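Local coordinates for CD180 antigen (Mus musculus, PDB 3T6Q), which may cooperate with MD-1 and TLR4 in the innate immune response of B cells to bacterial lipopolysaccharide, leading to NF-kappa-B activation, at residues G464-N470 and S490-F496; L530-S536 and N553-L559; G476-V482 and M501-D506. The contacts are given in a common frame with arbitrary orientation. Numbering follows the deposited sequence.

Interaction 1 of 3, residues G464-N470 and S490-F496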
loop_
_atom_site.group_PDB
_atom_site.type_symbol
_atom_site.label_atom_id
_atom_site.label_comp_id
_atom_site.label_asym_id
_atom_site.label_seq_id
_atom_site.Cartn_x
_atom_site.Cartn_y
_atom_site.Cartn_z
ATOM N N GLY A 464 -32.795 -9.219 -51.790
ATOM C CA GLY A 464 -31.945 -8.046 -51.489
ATOM C C GLY A 464 -32.380 -6.779 -52.200
ATOM O O GLY A 464 -31.565 -5.882 -52.423
ATOM N N ASN A 465 -33.639 -6.710 -52.601
ATOM C CA ASN A 465 -34.140 -5.526 -53.281
ATOM C C ASN A 465 -35.285 -4.823 -52.529
ATOM O O ASN A 465 -36.285 -5.461 -52.189
ATOM C CB ASN A 465 -34.633 -5.869 -54.687
ATOM C CG ASN A 465 -35.113 -4.639 -55.443
ATOM O OD1 ASN A 465 -34.367 -3.671 -55.610
ATOM N ND2 ASN A 465 -36.392 -4.642 -55.851
ATOM N N ILE A 466 -35.177 -3.506 -52.343
ATOM C CA ILE A 466 -36.307 -2.746 -51.816
ATOM C C ILE A 466 -37.108 -2.268 -52.986
ATOM O O ILE A 466 -36.636 -1.437 -53.766
ATOM C CB ILE A 466 -35.883 -1.544 -50.953
ATOM C CG1 ILE A 466 -34.840 -1.989 -49.896
ATOM C CG2 ILE A 466 -37.105 -0.956 -50.263
ATOM C CD1 ILE A 466 -34.492 -0.875 -48.904
ATOM N N GLN A 467 -38.327 -2.785 -53.095
ATOM C CA GLN A 467 -39.264 -2.418 -54.184
ATOM C C GLN A 467 -39.941 -1.107 -53.911
ATOM O O GLN A 467 -39.858 -0.592 -52.801
ATOM C CB GLN A 467 -40.318 -3.493 -54.375
ATOM C CG GLN A 467 -39.830 -4.639 -55.248
ATOM C CD GLN A 467 -40.799 -5.799 -55.291
ATOM O OE1 GLN A 467 -41.118 -6.398 -54.261
ATOM N NE2 GLN A 467 -41.260 -6.133 -56.485
ATOM N N LYS A 468 -40.587 -0.561 -54.936
ATOM C CA LYS A 468 -41.387 0.644 -54.798
ATOM C C LYS A 468 -42.418 0.449 -53.679
ATOM O O LYS A 468 -42.648 1.353 -52.897
ATOM C CB LYS A 468 -42.104 0.937 -56.119
ATOM C CG LYS A 468 -43.003 2.160 -56.067
ATOM C CD LYS A 468 -43.507 2.526 -57.461
ATOM C CE LYS A 468 -44.578 3.597 -57.369
ATOM N NZ LYS A 468 -44.505 4.522 -58.534
ATOM N N THR A 469 -43.032 -0.733 -53.609
ATOM C CA THR A 469 -43.929 -1.029 -52.488
ATOM C C THR A 469 -43.177 -1.804 -51.433
ATOM O O THR A 469 -42.552 -2.848 -51.709
ATOM C CB THR A 469 -45.203 -1.791 -52.904
ATOM O OG1 THR A 469 -44.829 -3.057 -53.435
ATOM C CG2 THR A 469 -45.951 -1.029 -53.981
ATOM N N ASN A 470 -43.214 -1.273 -50.219
ATOM C CA ASN A 470 -42.497 -1.894 -49.113
ATOM C C ASN A 470 -43.192 -1.484 -47.791
ATOM O O ASN A 470 -44.099 -0.634 -47.802
ATOM C CB ASN A 470 -41.021 -1.476 -49.190
ATOM C CG ASN A 470 -40.833 0.035 -49.091
ATOM O OD1 ASN A 470 -41.133 0.643 -48.045
ATOM N ND2 ASN A 470 -40.341 0.662 -50.173
ATOM N N SER A 490 -29.932 -3.633 -53.912
ATOM C CA SER A 490 -30.533 -2.515 -54.664
ATOM C C SER A 490 -31.705 -1.940 -53.921
ATOM O O SER A 490 -32.343 -2.625 -53.123
ATOM C CB SER A 490 -31.023 -2.991 -56.060
ATOM O OG SER A 490 -31.742 -4.224 -55.949
ATOM N N ILE A 491 -32.026 -0.703 -54.266
ATOM C CA ILE A 491 -33.148 0.029 -53.701
ATOM C C ILE A 491 -33.796 0.722 -54.882
ATOM O O ILE A 491 -33.144 1.492 -55.594
ATOM C CB ILE A 491 -32.670 1.073 -52.632
ATOM C CG1 ILE A 491 -31.831 0.384 -51.532
ATOM C CG2 ILE A 491 -33.868 1.845 -52.036
ATOM C CD1 ILE A 491 -31.385 1.320 -50.433
ATOM N N ASP A 492 -35.059 0.409 -55.135
ATOM C CA ASP A 492 -35.810 1.093 -56.164
ATOM C C ASP A 492 -35.763 2.612 -55.965
ATOM O O ASP A 492 -35.828 3.086 -54.829
ATOM C CB ASP A 492 -37.265 0.586 -56.137
ATOM C CG ASP A 492 -38.043 1.031 -57.358
ATOM O OD1 ASP A 492 -38.090 0.258 -58.316
ATOM O OD2 ASP A 492 -38.557 2.165 -57.372
ATOM N N GLN A 493 -35.678 3.386 -57.052
ATOM C CA GLN A 493 -35.630 4.845 -56.955
ATOM C C GLN A 493 -36.820 5.497 -56.250
ATOM O O GLN A 493 -36.710 6.649 -55.789
ATOM C CB GLN A 493 -35.508 5.484 -58.343
ATOM C CG GLN A 493 -36.641 5.139 -59.299
ATOM C CD GLN A 493 -36.578 5.973 -60.564
ATOM O OE1 GLN A 493 -36.267 7.173 -60.529
ATOM N NE2 GLN A 493 -36.885 5.349 -61.687
ATOM N N HIS A 494 -37.951 4.791 -56.218
ATOM C CA HIS A 494 -39.170 5.295 -55.597
ATOM C C HIS A 494 -39.457 4.633 -54.282
ATOM O O HIS A 494 -40.531 4.835 -53.733
ATOM C CB HIS A 494 -40.389 5.174 -56.551
ATOM C CG HIS A 494 -40.276 6.047 -57.773
ATOM N ND1 HIS A 494 -40.170 7.399 -57.696
ATOM C CD2 HIS A 494 -40.202 5.722 -59.127
ATOM C CE1 HIS A 494 -40.049 7.904 -58.939
ATOM N NE2 HIS A 494 -40.068 6.877 -59.810
ATOM N N ALA A 495 -38.498 3.864 -53.745
ATOM C CA ALA A 495 -38.707 3.116 -52.490
ATOM C C ALA A 495 -39.032 3.955 -51.240
ATOM O O ALA A 495 -39.689 3.461 -50.307
ATOM C CB ALA A 495 -37.510 2.221 -52.190
ATOM N N PHE A 496 -38.529 5.176 -51.205
ATOM C CA PHE A 496 -38.588 6.012 -50.004
ATOM C C PHE A 496 -39.349 7.305 -50.292
ATOM O O PHE A 496 -39.300 8.231 -49.476
ATOM C CB PHE A 496 -37.183 6.410 -49.552
ATOM C CG PHE A 496 -36.284 5.256 -49.161
ATOM C CD1 PHE A 496 -36.790 4.095 -48.563
ATOM C CD2 PHE A 496 -34.912 5.369 -49.359
ATOM C CE1 PHE A 496 -35.931 3.060 -48.176
ATOM C CE2 PHE A 496 -34.048 4.350 -48.960
ATOM C CZ PHE A 496 -34.563 3.201 -48.370
HETATM O O HOH W 1 -40.294 -1.830 -57.487
#
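This is a short parallel beta contact on the outer side of the leucine-rich repeat solenoid. It joins LRR 16 (464-470) to LRR 17 (490-496). Each segment gives a two-residue strand, and Asn465 and Ile466 pair in register with Ser490 and Ile491. Three backbone hydrogen bonds hold the pair. Ser490 N donates to Gly464 O (3.2 Å), Ile466 N to Ser490 O (3.1 Å), and Asp492 N to Ile466 O (2.8 Å). Gly464 has a positive phi, which favours glycine, just before the strand.

Beyond the strands both segments turn. Asp492 to Ala495 form a type I beta turn, with Ala495 N bonded to Asp492 O at 3.0 Å. Asp492 OD2 also accepts from His494 N (2.9 Å), an Asx turn. Asn470 points back at this turn. Its ND2 donates to Ala495 O (2.9 Å) and to Gln467 O (3.0 Å), so one amide pins both loops; its OD1 accepts from Leu472 N. A water accepts from Lys468 N (2.9 Å) and gives a weak bond to Asp492 OD1 (3.1 Å).

The apolar side centres on Ile466. Its CG2 meets Ala495 CB at 3.7 Å, and its CD1 lies 3.9 Å from Ile491 CG1 and 4.1 Å from Phe496 CZ. At the solvent side, Lys468 CG rests 4.0 Å from His494 CB.

The two-stranded sheet is separate from the long concave sheet, whose strands 480-482 and 504-506 run parallel. Ile466 and Ile491 face the repeat interior, where they touch Phe461 and Ala519; Phe496, in the following loop, touches Leu472.

Interaction 2 of 3, residues L530-S536 and N553-L559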
loop_
_atom_site.group_PDB
_atom_site.type_symbol
_atom_site.label_atom_id
_atom_site.label_comp_id
_atom_site.label_asym_id
_atom_site.label_seq_id
_atom_site.Cartn_x
_atom_site.Cartn_y
_atom_site.Cartn_z
ATOM N N LEU A 530 -23.203 5.788 -46.509
ATOM C CA LEU A 530 -23.035 4.760 -47.531
ATOM C C LEU A 530 -21.754 3.935 -47.298
ATOM O O LEU A 530 -21.253 3.309 -48.234
ATOM C CB LEU A 530 -23.030 5.373 -48.950
ATOM C CG LEU A 530 -24.466 5.792 -49.364
ATOM C CD1 LEU A 530 -24.498 6.703 -50.584
ATOM C CD2 LEU A 530 -25.325 4.576 -49.611
ATOM N N ALA A 531 -21.209 3.936 -46.077
ATOM C CA ALA A 531 -19.937 3.258 -45.827
ATOM C C ALA A 531 -20.060 1.779 -46.148
ATOM O O ALA A 531 -21.142 1.191 -45.967
ATOM C CB ALA A 531 -19.488 3.431 -44.358
ATOM N N SER A 532 -18.958 1.166 -46.621
ATOM C CA SER A 532 -18.910 -0.279 -46.866
ATOM C C SER A 532 -20.026 -0.762 -47.769
ATOM O O SER A 532 -20.846 -1.577 -47.375
ATOM C CB SER A 532 -18.918 -1.107 -45.575
ATOM O OG SER A 532 -17.787 -0.764 -44.798
ATOM N N ASN A 533 -20.067 -0.222 -48.967
ATOM C CA ASN A 533 -20.959 -0.728 -49.993
ATOM C C ASN A 533 -20.120 -1.061 -51.222
ATOM O O ASN A 533 -18.924 -1.254 -51.084
ATOM C CB ASN A 533 -22.014 0.335 -50.276
ATOM C CG ASN A 533 -23.198 0.153 -49.356
ATOM O OD1 ASN A 533 -23.880 -0.855 -49.458
ATOM N ND2 ASN A 533 -23.376 1.066 -48.381
ATOM N N HIS A 534 -20.730 -1.067 -52.402
ATOM C CA HIS A 534 -19.999 -1.395 -53.643
ATOM C C HIS A 534 -20.043 -0.218 -54.571
ATOM O O HIS A 534 -20.101 -0.389 -55.808
ATOM C CB HIS A 534 -20.676 -2.557 -54.375
ATOM C CG HIS A 534 -20.413 -3.939 -53.789
ATOM N ND1 HIS A 534 -19.940 -4.145 -52.542
ATOM C CD2 HIS A 534 -20.636 -5.200 -54.331
ATOM C CE1 HIS A 534 -19.845 -5.471 -52.300
ATOM N NE2 HIS A 534 -20.279 -6.118 -53.395
ATOM N N ILE A 535 -20.018 0.991 -54.029
ATOM C CA ILE A 535 -20.051 2.166 -54.894
ATOM C C ILE A 535 -18.681 2.388 -55.572
ATOM O O ILE A 535 -17.662 2.467 -54.894
ATOM C CB ILE A 535 -20.534 3.397 -54.116
ATOM C CG1 ILE A 535 -22.024 3.193 -53.729
ATOM C CG2 ILE A 535 -20.361 4.651 -54.951
ATOM C CD1 ILE A 535 -22.522 4.146 -52.656
ATOM N N SER A 536 -18.658 2.441 -56.908
ATOM C CA SER A 536 -17.388 2.660 -57.631
ATOM C C SER A 536 -17.422 3.943 -58.426
ATOM O O SER A 536 -16.671 4.881 -58.165
ATOM C CB SER A 536 -17.023 1.456 -58.526
ATOM O OG SER A 536 -18.136 1.087 -59.359
ATOM N N ASN A 553 -21.154 9.763 -46.040
ATOM C CA ASN A 553 -20.015 8.898 -45.716
ATOM C C ASN A 553 -19.877 7.818 -46.793
ATOM O O ASN A 553 -20.745 6.951 -46.931
ATOM C CB ASN A 553 -20.174 8.257 -44.323
ATOM C CG ASN A 553 -18.878 7.637 -43.796
ATOM O OD1 ASN A 553 -18.072 7.101 -44.564
ATOM N ND2 ASN A 553 -18.695 7.663 -42.467
ATOM N N LEU A 554 -18.783 7.897 -47.556
ATOM C CA LEU A 554 -18.472 6.946 -48.614
ATOM C C LEU A 554 -17.210 6.143 -48.317
ATOM O O LEU A 554 -16.629 5.528 -49.220
ATOM C CB LEU A 554 -18.303 7.723 -49.930
ATOM C CG LEU A 554 -19.600 8.171 -50.578
ATOM C CD1 LEU A 554 -19.313 9.335 -51.544
ATOM C CD2 LEU A 554 -20.256 6.958 -51.266
ATOM N N ARG A 555 -16.766 6.133 -47.058
ATOM C CA ARG A 555 -15.590 5.336 -46.707
ATOM C C ARG A 555 -15.781 3.829 -47.061
ATOM O O ARG A 555 -16.923 3.321 -47.125
ATOM C CB ARG A 555 -15.274 5.525 -45.206
ATOM C CG ARG A 555 -16.139 4.679 -44.297
ATOM C CD ARG A 555 -15.789 4.982 -42.847
ATOM N NE ARG A 555 -14.551 4.321 -42.495
ATOM C CZ ARG A 555 -13.833 4.598 -41.408
ATOM N NH1 ARG A 555 -14.246 5.511 -40.551
ATOM N NH2 ARG A 555 -12.712 3.939 -41.172
ATOM N N GLN A 556 -14.658 3.145 -47.340
ATOM C CA GLN A 556 -14.645 1.708 -47.578
ATOM C C GLN A 556 -15.573 1.311 -48.736
ATOM O O GLN A 556 -16.287 0.311 -48.669
ATOM C CB GLN A 556 -14.953 0.955 -46.275
ATOM C CG GLN A 556 -13.767 1.000 -45.300
ATOM C CD GLN A 556 -14.059 0.370 -43.949
ATOM O OE1 GLN A 556 -14.440 1.057 -43.002
ATOM N NE2 GLN A 556 -13.873 -0.936 -43.851
ATOM N N ASN A 557 -15.593 2.153 -49.769
ATOM C CA ASN A 557 -16.168 1.737 -51.061
ATOM C C ASN A 557 -15.089 1.523 -52.130
ATOM O O ASN A 557 -14.039 2.173 -52.076
ATOM C CB ASN A 557 -17.202 2.756 -51.525
ATOM C CG ASN A 557 -18.521 2.557 -50.829
ATOM O OD1 ASN A 557 -19.327 1.739 -51.252
ATOM N ND2 ASN A 557 -18.730 3.274 -49.716
ATOM N N PRO A 558 -15.341 0.633 -53.111
ATOM C CA PRO A 558 -14.345 0.366 -54.198
ATOM C C PRO A 558 -14.315 1.498 -55.232
ATOM O O PRO A 558 -14.612 1.308 -56.418
ATOM C CB PRO A 558 -14.853 -0.926 -54.802
ATOM C CG PRO A 558 -16.359 -0.820 -54.642
ATOM C CD PRO A 558 -16.552 -0.196 -53.273
ATOM N N LEU A 559 -13.959 2.678 -54.780
ATOM C CA LEU A 559 -14.152 3.882 -55.564
ATOM C C LEU A 559 -13.238 3.944 -56.776
ATOM O O LEU A 559 -12.060 3.579 -56.706
ATOM C CB LEU A 559 -13.990 5.127 -54.695
ATOM C CG LEU A 559 -15.205 5.366 -53.777
ATOM C CD1 LEU A 559 -14.857 6.306 -52.621
ATOM C CD2 LEU A 559 -16.417 5.898 -54.561
HETATM O O HOH W 2 -17.179 -2.358 -49.473
#
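Two successive leucine-rich repeat turns stack here, and Asn533 and Asn557 are consecutive steps of the asparagine ladder of this fold. Asn557 links the two coils. Its ND2 donates to Leu530 O of the preceding coil (2.9 Å) and to Leu554 O of its own (3.1 Å). Its OD1 accepts from Ile535 N (3.0 Å) and weakly from Asn533 N (3.1 Å). Asn533 does the same one step earlier, with ND2 bonded to Leu530 O and Leu507 O, and OD1 to Leu512 N.

Backbone bonds add to this. Leu530 N donates to Asn553 O (2.8 Å) and Ser532 N to Arg555 O (3.0 Å). The first is at the end of strand 551-553, whose last residue is Asn553, and the second just beyond it.

The apolar contacts lie on the interior side. Leu554 CD2 is 3.9 Å from both Leu530 CB and Ile535 CD1, and Leu559 CD2 is 4.2 Å from Ile535 CG2.

Pro558, the centre of an inverse gamma turn, brings its CD to 3.3 Å from Ile535 O.

On the charged side, Arg555 makes salt bridges to Asp581 and Asp584. Between the coils, one water donates to both Asn533 O (2.6 Å) and Gln556 O (2.9 Å).

Interaction 3 of 3, residues G476-V482 and M501-D506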
loop_
_atom_site.group_PDB
_atom_site.type_symbol
_atom_site.label_atom_id
_atom_site.label_comp_id
_atom_site.label_asym_id
_atom_site.label_seq_id
_atom_site.Cartn_x
_atom_site.Cartn_y
_atom_site.Cartn_z
ATOM N N GLY A 476 -44.854 8.260 -42.515
ATOM C CA GLY A 476 -44.717 9.665 -42.943
ATOM C C GLY A 476 -43.906 10.569 -42.027
ATOM O O GLY A 476 -43.332 11.544 -42.515
ATOM N N ARG A 477 -43.838 10.288 -40.710
ATOM C CA ARG A 477 -43.013 11.152 -39.828
ATOM C C ARG A 477 -41.578 10.669 -39.605
ATOM O O ARG A 477 -40.809 11.226 -38.791
ATOM C CB ARG A 477 -43.722 11.409 -38.491
ATOM C CG ARG A 477 -45.166 11.876 -38.671
ATOM C CD ARG A 477 -45.582 12.998 -37.740
ATOM N NE ARG A 477 -45.742 14.209 -38.546
ATOM C CZ ARG A 477 -45.858 15.446 -38.077
ATOM N NH1 ARG A 477 -45.826 15.685 -36.772
ATOM N NH2 ARG A 477 -45.997 16.453 -38.931
ATOM N N LEU A 478 -41.201 9.610 -40.306
ATOM C CA LEU A 478 -39.892 9.009 -40.059
ATOM C C LEU A 478 -38.734 9.955 -40.324
ATOM O O LEU A 478 -38.646 10.560 -41.399
ATOM C CB LEU A 478 -39.734 7.732 -40.899
ATOM C CG LEU A 478 -38.586 6.834 -40.439
ATOM C CD1 LEU A 478 -39.052 6.202 -39.109
ATOM C CD2 LEU A 478 -38.455 5.728 -41.500
ATOM N N GLU A 479 -37.837 10.063 -39.356
ATOM C CA GLU A 479 -36.639 10.876 -39.485
ATOM C C GLU A 479 -35.376 10.069 -39.585
ATOM O O GLU A 479 -34.468 10.442 -40.337
ATOM C CB GLU A 479 -36.503 11.864 -38.317
ATOM C CG GLU A 479 -37.497 13.016 -38.446
ATOM C CD GLU A 479 -37.452 13.943 -37.250
ATOM O OE1 GLU A 479 -36.359 14.211 -36.704
ATOM O OE2 GLU A 479 -38.536 14.393 -36.852
ATOM N N ILE A 480 -35.311 8.983 -38.814
ATOM C CA ILE A 480 -34.081 8.188 -38.708
ATOM C C ILE A 480 -34.431 6.760 -39.146
ATOM O O ILE A 480 -35.381 6.156 -38.629
ATOM C CB ILE A 480 -33.545 8.160 -37.249
ATOM C CG1 ILE A 480 -33.202 9.563 -36.772
ATOM C CG2 ILE A 480 -32.344 7.215 -37.125
ATOM C CD1 ILE A 480 -33.030 9.685 -35.262
ATOM N N LEU A 481 -33.687 6.265 -40.131
ATOM C CA LEU A 481 -33.878 4.949 -40.713
ATOM C C LEU A 481 -32.516 4.270 -40.783
ATOM O O LEU A 481 -31.560 4.802 -41.404
ATOM C CB LEU A 481 -34.516 5.052 -42.110
ATOM C CG LEU A 481 -34.730 3.777 -42.946
ATOM C CD1 LEU A 481 -35.607 2.773 -42.153
ATOM C CD2 LEU A 481 -35.381 4.166 -44.291
ATOM N N VAL A 482 -32.413 3.110 -40.130
ATOM C CA VAL A 482 -31.135 2.345 -40.098
ATOM C C VAL A 482 -31.430 1.050 -40.856
ATOM O O VAL A 482 -32.277 0.238 -40.442
ATOM C CB VAL A 482 -30.673 1.996 -38.657
ATOM C CG1 VAL A 482 -29.356 1.199 -38.674
ATOM C CG2 VAL A 482 -30.529 3.255 -37.833
ATOM N N MET A 501 -39.770 13.280 -44.419
ATOM C CA MET A 501 -39.113 13.930 -43.277
ATOM C C MET A 501 -37.796 13.266 -42.883
ATOM O O MET A 501 -37.217 13.619 -41.866
ATOM C CB MET A 501 -40.039 13.963 -42.052
ATOM C CG MET A 501 -41.481 14.302 -42.371
ATOM S SD MET A 501 -42.338 14.797 -40.867
ATOM C CE MET A 501 -44.044 14.757 -41.449
ATOM N N MET A 502 -37.323 12.308 -43.681
ATOM C CA MET A 502 -36.060 11.619 -43.334
ATOM C C MET A 502 -34.904 12.572 -43.348
ATOM O O MET A 502 -34.748 13.367 -44.271
ATOM C CB MET A 502 -35.790 10.389 -44.190
ATOM C CG MET A 502 -36.722 9.237 -43.888
ATOM S SD MET A 502 -36.046 7.684 -44.527
ATOM C CE MET A 502 -35.923 7.978 -46.312
ATOM N N ASN A 503 -34.103 12.527 -42.297
ATOM C CA ASN A 503 -32.883 13.331 -42.256
ATOM C C ASN A 503 -31.634 12.536 -41.830
ATOM O O ASN A 503 -30.562 13.095 -41.759
ATOM C CB ASN A 503 -33.087 14.621 -41.394
ATOM C CG ASN A 503 -33.493 14.318 -39.943
ATOM O OD1 ASN A 503 -34.381 14.987 -39.349
ATOM N ND2 ASN A 503 -32.859 13.351 -39.360
ATOM N N HIS A 504 -31.782 11.235 -41.547
ATOM C CA HIS A 504 -30.623 10.406 -41.199
ATOM C C HIS A 504 -30.874 9.014 -41.746
ATOM O O HIS A 504 -31.778 8.290 -41.278
ATOM C CB HIS A 504 -30.428 10.421 -39.669
ATOM C CG HIS A 504 -29.332 9.511 -39.157
ATOM N ND1 HIS A 504 -28.264 9.979 -38.496
ATOM C CD2 HIS A 504 -29.169 8.116 -39.222
ATOM C CE1 HIS A 504 -27.446 8.959 -38.160
ATOM N NE2 HIS A 504 -28.002 7.820 -38.595
ATOM N N VAL A 505 -30.093 8.638 -42.768
ATOM C CA VAL A 505 -30.329 7.375 -43.477
ATOM C C VAL A 505 -29.040 6.619 -43.467
ATOM O O VAL A 505 -28.046 7.075 -44.049
ATOM C CB VAL A 505 -30.830 7.611 -44.913
ATOM C CG1 VAL A 505 -31.151 6.261 -45.566
ATOM C CG2 VAL A 505 -32.093 8.513 -44.854
ATOM N N ASP A 506 -29.024 5.509 -42.716
ATOM C CA ASP A 506 -27.832 4.681 -42.643
ATOM C C ASP A 506 -28.051 3.442 -43.549
ATOM O O ASP A 506 -28.915 2.580 -43.268
ATOM C CB ASP A 506 -27.623 4.305 -41.174
ATOM C CG ASP A 506 -26.364 3.523 -40.939
ATOM O OD1 ASP A 506 -25.700 3.036 -41.882
ATOM O OD2 ASP A 506 -26.029 3.401 -39.771
HETATM O O HOH W 3 -40.484 10.750 -43.443
#
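Four backbone hydrogen bonds join these segments of LRR 17 and LRR 18. Glu479 O accepts twice, from Asn503 N (2.9 Å) and from His504 N (3.1 Å). Further on, Leu481 N donates to His504 O (3.0 Å), and Asp506 N to Leu481 O (2.9 Å). Strands 480-482 and 504-506 run parallel, with 1° between their axes and 4.9 Å at closest approach. Ile480 pairs with His504, Leu481 with Val505 and Val482 with Asp506. The double acceptance at Glu479 falls where the register shifts by one residue, since Glu479 lies nearest Met502.

Before the strands a water bridges the two segments. It donates to Gly476 O (3.1 Å) and Leu478 O (2.8 Å) and accepts from Met501 N (2.8 Å).

The two faces of the sheet differ. Leu481 and Val505 point into the repeat interior. There Leu481 CD2 packs 3.6 Å from Met502 SD, and Leu478 CD2 lies 4.3 Å from the same sulfur. Met502 also touches Phe496 and Leu523. Ile480, Val482, His504 and Asp506 lie on the other face, the concave surface of the solenoid. Ile480 CG2 meets His504 CD2 at 3.9 Å. His504 also meets the Tyr527 ring of the next strand, and Asp506 OD1 bonds to Ser508 OG. At the N-terminal ends of the segments, in the conformer given, Met501 CE sits 3.4 Å from Arg477 NE.

The strand pairing therefore rests on main-chain atoms, which suits a repeat fold. The concave face here mixes apolar and polar side chains, while Leu481 and Val505 fill the repeat interior.

Overall arrangement
Along the chain, 464-470 comes first, then 476-482, 490-496 and 501-506. Interactions 1 and 3 therefore cross. Each closes a loop of about one repeat, interaction 1 on the outer side and interaction 3 on the concave sheet. Their centres lie about 15 Å apart, and they touch across the repeat interior: Phe496 CB is 3.8 Å from Met502 CE, and Phe496 CE1 is 4.1 Å from Leu481 CD2. Interaction 2 follows in series. It closes the loop from LRR 19 to the next coil, with its centre about 20 Å from each of the others. Together they join LRR 16 to 17, LRR 17 to 18, and LRR 19 to the coil that follows it.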